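Long-range contacts in UDP-N-acetylglucosamine 2-epimerase (Methanocaldococcus jannaschii, PDB 4NES), which probably catalyses the reversible epimerisation of UDP-N-acetylglucosamine at C-2 to give UDP-N-acetylmannosamine, the activated donor of ManNAc: residues A[13-18]-A[168-173]; A[294-299]-A[346-351]. All blocks are in the same frame, centred on the assembly; numbering follows the deposited sequence.

Contact 1: A[13-18]-A[168-173]; sequences IIKLSP and GNTIVD. With UDP (uridine-5'-diphosphate), chain C.
T170 reaches from the first turn of helix 170-183 to the backbone of helix 10-23, where its OG1 donates to K15 O over 2.7 Å. The donor lies in the carbonyl plane on a lone pair, and chi1 of 61° sets OG1 between the backbone N and the carbonyl carbon. A small hydroxyl-bearing residue suits a place so close to another helix. Beside this bond the packing is tight: P18 presses its CG to 3.5 Å from T170 O, and CG also lies 3.5 Å from D173 CB. Having no N-H, P18 leaves I14 O without its usual helical donor and kinks the helix; the hydroxyl of S17 bonds to that carbonyl at 2.7 Å. D173 turns its carboxylate to the backbone N of S353 and G354.

K15 runs extended beyond CG and crosses I171, its CE 3.7 Å from I171 CB. The aliphatic chain thus carries the ammonium to salt bridges with E117 and E293. N169, whose ND2 also bonds to E117, is the N-cap: its OD1 accepts from I171 N at 2.9 Å. Toward the nucleotide the contact is looser. I14 and I171 lie side by side with a single approach, CG2 to CD1 at 3.9 Å, and I14 CD1 rests against O3' of UDP. In this GT-B enzyme, helices 10-23 and 170-183, which follow strands 3-7 and 164-166, the first and last in chain order of the N-terminal Rossmann-like sheet, meet beside the nucleotide cleft.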
# COMPACT_ATOMS: atom_id res chain seq x y z
N ILE A 13 -6.85 12.47 -16.16
CA ILE A 13 -7.55 13.71 -16.48
C ILE A 13 -8.79 13.39 -17.31
O ILE A 13 -9.90 13.89 -17.05
CB ILE A 13 -6.62 14.69 -17.23
CG1 ILE A 13 -5.42 15.07 -16.36
CG2 ILE A 13 -7.39 15.94 -17.64
CD1 ILE A 13 -4.25 15.64 -17.15
N ILE A 14 -8.61 12.52 -18.29
CA ILE A 14 -9.71 12.14 -19.17
C ILE A 14 -10.81 11.41 -18.38
O ILE A 14 -11.99 11.76 -18.49
CB ILE A 14 -9.18 11.26 -20.33
CG1 ILE A 14 -8.24 12.08 -21.23
CG2 ILE A 14 -10.32 10.63 -21.11
CD1 ILE A 14 -7.40 11.24 -22.15
N LYS A 15 -10.42 10.44 -17.56
CA LYS A 15 -11.40 9.65 -16.84
C LYS A 15 -12.06 10.37 -15.66
O LYS A 15 -13.13 9.97 -15.21
CB LYS A 15 -10.80 8.30 -16.42
CG LYS A 15 -10.78 7.33 -17.58
CD LYS A 15 -10.00 6.05 -17.27
CE LYS A 15 -10.23 4.99 -18.34
NZ LYS A 15 -9.38 3.77 -18.12
N LEU A 16 -11.43 11.43 -15.17
CA LEU A 16 -12.04 12.26 -14.13
C LEU A 16 -12.92 13.35 -14.71
O LEU A 16 -13.75 13.92 -14.00
CB LEU A 16 -10.98 12.89 -13.22
CG LEU A 16 -10.38 11.89 -12.22
CD1 LEU A 16 -9.05 12.42 -11.70
CD2 LEU A 16 -11.37 11.61 -11.08
N SER A 17 -12.76 13.66 -16.00
CA SER A 17 -13.57 14.72 -16.61
C SER A 17 -15.10 14.56 -16.43
O SER A 17 -15.78 15.56 -16.16
CB SER A 17 -13.16 15.00 -18.07
OG SER A 17 -13.53 13.98 -18.99
N PRO A 18 -15.64 13.33 -16.54
CA PRO A 18 -17.09 13.22 -16.30
C PRO A 18 -17.48 13.45 -14.84
O PRO A 18 -18.61 13.89 -14.57
CB PRO A 18 -17.41 11.78 -16.70
CG PRO A 18 -16.30 11.40 -17.67
CD PRO A 18 -15.09 12.09 -17.12
N GLY A 168 -20.15 1.33 -13.72
CA GLY A 168 -19.66 1.46 -15.08
C GLY A 168 -18.34 2.19 -15.08
O GLY A 168 -17.87 2.63 -14.03
N ASN A 169 -17.73 2.31 -16.25
CA ASN A 169 -16.48 3.05 -16.37
C ASN A 169 -16.74 4.44 -16.92
O ASN A 169 -17.42 4.58 -17.95
CB ASN A 169 -15.47 2.29 -17.24
CG ASN A 169 -14.05 2.78 -17.07
OD1 ASN A 169 -13.76 3.98 -17.17
ND2 ASN A 169 -13.14 1.86 -16.75
N THR A 170 -16.22 5.47 -16.25
CA THR A 170 -16.37 6.85 -16.72
C THR A 170 -15.81 7.10 -18.13
O THR A 170 -16.13 8.12 -18.76
CB THR A 170 -15.73 7.88 -15.77
OG1 THR A 170 -14.33 7.61 -15.68
CG2 THR A 170 -16.35 7.82 -14.38
N ILE A 171 -14.97 6.20 -18.64
CA ILE A 171 -14.48 6.36 -19.99
C ILE A 171 -15.62 6.29 -21.01
O ILE A 171 -15.54 6.92 -22.07
CB ILE A 171 -13.37 5.34 -20.34
CG1 ILE A 171 -12.58 5.81 -21.56
CG2 ILE A 171 -13.94 3.94 -20.53
CD1 ILE A 171 -11.87 7.11 -21.34
N VAL A 172 -16.70 5.58 -20.68
CA VAL A 172 -17.87 5.60 -21.56
C VAL A 172 -18.46 7.00 -21.62
O VAL A 172 -18.71 7.52 -22.70
CB VAL A 172 -18.97 4.59 -21.12
CG1 VAL A 172 -20.14 4.63 -22.11
CG2 VAL A 172 -18.40 3.20 -21.05
N ASP A 173 -18.67 7.63 -20.45
CA ASP A 173 -19.13 9.01 -20.41
C ASP A 173 -18.24 9.90 -21.27
O ASP A 173 -18.73 10.71 -22.06
CB ASP A 173 -19.04 9.63 -19.00
CG ASP A 173 -19.66 8.79 -17.89
OD1 ASP A 173 -19.72 7.55 -17.96
OD2 ASP A 173 -20.04 9.41 -16.87
N1 UDP C . -4.94 9.43 -25.65
C2 UDP C . -4.95 10.68 -26.16
N3 UDP C . -4.02 11.04 -27.07
C4 UDP C . -3.06 10.20 -27.50
C5 UDP C . -3.01 8.89 -26.99
C6 UDP C . -3.98 8.54 -26.04
O2 UDP C . -5.81 11.49 -25.80
O4 UDP C . -2.13 10.63 -28.44
C1' UDP C . -5.89 8.99 -24.61
C2' UDP C . -6.74 7.87 -24.90
O2' UDP C . -7.83 8.26 -25.70
C3' UDP C . -7.11 7.37 -23.57
C4' UDP C . -5.97 7.73 -22.74
O4' UDP C . -5.11 8.52 -23.52
O3' UDP C . -8.27 7.94 -23.05
C5' UDP C . -5.17 6.56 -22.26
O5' UDP C . -4.02 6.96 -21.57
PA UDP C . -2.68 6.11 -21.59
O1A UDP C . -1.52 7.09 -21.59
O2A UDP C . -2.68 5.21 -22.80
O3A UDP C . -2.58 5.30 -20.24
PB UDP C . -3.30 4.03 -19.67
O1B UDP C . -4.77 4.04 -20.05
O2B UDP C . -2.59 2.80 -20.19
O3B UDP C . -3.08 4.18 -18.19

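Contact 2: A[294-299]-A[346-351]; sequences EACILK and NPFGNG. With UDP (uridine-5'-diphosphate), chain C.
C296 SG approaches the F348 ring obliquely, 4.4 Å from CE2, while P347 CG sits over the centre of one ring face, 3.7 Å above its plane. The sulfur also touches P347 CD at 4.0 Å, reached because SG stands anti to the backbone N (chi1 -178°); a compact, only weakly polar thiol suits this position between helix and loop. T314 adds to the packing on both C296 and F348. The other flat group, the N346 amide, crosses I297 and brings OD1 to 3.5 Å from CG1.

Helix 289-298 belongs to the C-terminal Rossmann-like domain of the GT-B fold and closes in a Schellman motif, with K299 at positive phi (62°). From there the lysine, bent at chi2, passes near N346 and donates through NZ to W344 O.

At the nucleotide, E294 grips the ribose with both carboxylate oxygens: O2' donates to OE1 and O3' to OE2, each at 2.7 Å, a pairing that suits a long, extended glutamate whose two acceptors match the vicinal diol. An alanine here would probably leave both hydroxyls without their acceptor, along with Y271 OH, which also bonds to OE2.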
# COMPACT_ATOMS: atom_id res chain seq x y z
N GLU A 294 -11.70 2.15 -25.08
CA GLU A 294 -12.22 2.97 -26.17
C GLU A 294 -12.42 2.20 -27.46
O GLU A 294 -13.42 2.40 -28.15
CB GLU A 294 -11.33 4.20 -26.38
CG GLU A 294 -11.43 5.13 -25.18
CD GLU A 294 -10.35 6.17 -25.13
OE1 GLU A 294 -9.31 6.03 -25.81
OE2 GLU A 294 -10.53 7.14 -24.36
N ALA A 295 -11.48 1.31 -27.79
CA ALA A 295 -11.62 0.48 -28.98
C ALA A 295 -12.91 -0.33 -28.88
O ALA A 295 -13.68 -0.42 -29.84
CB ALA A 295 -10.41 -0.44 -29.12
N CYS A 296 -13.17 -0.88 -27.70
CA CYS A 296 -14.36 -1.68 -27.50
C CYS A 296 -15.63 -0.82 -27.66
O CYS A 296 -16.58 -1.20 -28.36
CB CYS A 296 -14.31 -2.32 -26.11
SG CYS A 296 -15.69 -3.41 -25.72
N ILE A 297 -15.62 0.35 -27.04
CA ILE A 297 -16.75 1.26 -27.08
C ILE A 297 -17.05 1.73 -28.51
O ILE A 297 -18.21 1.81 -28.92
CB ILE A 297 -16.48 2.46 -26.16
CG1 ILE A 297 -16.44 1.99 -24.69
CG2 ILE A 297 -17.52 3.57 -26.37
CD1 ILE A 297 -15.72 2.96 -23.75
N LEU A 298 -15.99 2.03 -29.26
CA LEU A 298 -16.11 2.55 -30.61
C LEU A 298 -16.32 1.47 -31.66
O LEU A 298 -16.47 1.78 -32.85
CB LEU A 298 -14.86 3.36 -30.96
CG LEU A 298 -14.67 4.61 -30.12
CD1 LEU A 298 -13.30 5.23 -30.38
CD2 LEU A 298 -15.78 5.62 -30.41
N LYS A 299 -16.35 0.21 -31.23
CA LYS A 299 -16.55 -0.95 -32.12
C LYS A 299 -15.43 -1.08 -33.16
O LYS A 299 -15.68 -1.37 -34.33
CB LYS A 299 -17.91 -0.90 -32.83
CG LYS A 299 -19.08 -0.65 -31.92
CD LYS A 299 -19.28 -1.76 -30.91
CE LYS A 299 -20.49 -1.43 -30.03
NZ LYS A 299 -20.66 -2.38 -28.91
N ASN A 346 -21.30 -3.90 -25.13
CA ASN A 346 -20.45 -3.02 -24.31
C ASN A 346 -20.69 -3.29 -22.84
O ASN A 346 -21.77 -3.05 -22.31
CB ASN A 346 -20.61 -1.52 -24.62
CG ASN A 346 -19.74 -0.64 -23.70
OD1 ASN A 346 -18.49 -0.69 -23.72
ND2 ASN A 346 -20.40 0.19 -22.90
N PRO A 347 -19.65 -3.79 -22.17
CA PRO A 347 -19.69 -4.22 -20.77
C PRO A 347 -19.48 -3.07 -19.80
O PRO A 347 -19.59 -3.29 -18.59
CB PRO A 347 -18.52 -5.19 -20.69
CG PRO A 347 -17.53 -4.65 -21.68
CD PRO A 347 -18.36 -4.09 -22.81
N PHE A 348 -19.21 -1.87 -20.30
CA PHE A 348 -18.73 -0.81 -19.41
C PHE A 348 -19.75 0.23 -18.99
O PHE A 348 -19.40 1.22 -18.34
CB PHE A 348 -17.49 -0.14 -20.02
CG PHE A 348 -16.34 -1.07 -20.20
CD1 PHE A 348 -15.85 -1.81 -19.13
CD2 PHE A 348 -15.75 -1.24 -21.45
CE1 PHE A 348 -14.79 -2.69 -19.29
CE2 PHE A 348 -14.69 -2.11 -21.62
CZ PHE A 348 -14.21 -2.83 -20.54
N GLY A 349 -21.02 -0.00 -19.32
CA GLY A 349 -22.08 0.85 -18.83
C GLY A 349 -22.65 1.82 -19.85
O GLY A 349 -22.25 1.82 -21.01
N ASN A 350 -23.56 2.67 -19.39
CA ASN A 350 -24.29 3.52 -20.32
C ASN A 350 -23.90 5.00 -20.25
O ASN A 350 -24.64 5.87 -20.71
CB ASN A 350 -25.80 3.30 -20.19
CG ASN A 350 -26.24 1.97 -20.79
OD1 ASN A 350 -25.84 1.62 -21.90
ND2 ASN A 350 -27.05 1.24 -20.05
N GLY A 351 -22.72 5.29 -19.72
CA GLY A 351 -22.14 6.61 -19.87
C GLY A 351 -22.60 7.68 -18.91
O GLY A 351 -22.42 8.88 -19.17
N1 UDP C . -4.94 9.43 -25.65
C2 UDP C . -4.95 10.68 -26.16
N3 UDP C . -4.02 11.04 -27.07
C4 UDP C . -3.06 10.20 -27.50
C5 UDP C . -3.01 8.89 -26.99
C6 UDP C . -3.98 8.54 -26.04
O2 UDP C . -5.81 11.49 -25.80
O4 UDP C . -2.13 10.63 -28.44
C1' UDP C . -5.89 8.99 -24.61
C2' UDP C . -6.74 7.87 -24.90
O2' UDP C . -7.83 8.26 -25.70
C3' UDP C . -7.11 7.37 -23.57
C4' UDP C . -5.97 7.73 -22.74
O4' UDP C . -5.11 8.52 -23.52
O3' UDP C . -8.27 7.94 -23.05
C5' UDP C . -5.17 6.56 -22.26
O5' UDP C . -4.02 6.96 -21.57
PA UDP C . -2.68 6.11 -21.59
O1A UDP C . -1.52 7.09 -21.59
O2A UDP C . -2.68 5.21 -22.80
O3A UDP C . -2.58 5.30 -20.24
PB UDP C . -3.30 4.03 -19.67
O1B UDP C . -4.77 4.04 -20.05
O2B UDP C . -2.59 2.80 -20.19
O3B UDP C . -3.08 4.18 -18.19

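How the contacts relate
Contact 1 is buried in the core, whereas contact 2 is partly buried and nearer the surface, with K299 and N346 at its margin. Helix 170-183 and helix 289-298 bring them together: I171 of contact 1 packs on E294, and the 346-351 loop reaches back to contact 1 through a probable hydrogen bond from N169 N to F348 O, 2.9 Å long. Their chemistry follows their places. The core contact has a hydroxyl bond across it, a cap within one segment, and salt bridges from K15 to residues outside; the outer one rests on van der Waals packing. Both meet UDP, I14 by van der Waals contact with the ribose and E294 by its two carboxylate acceptors.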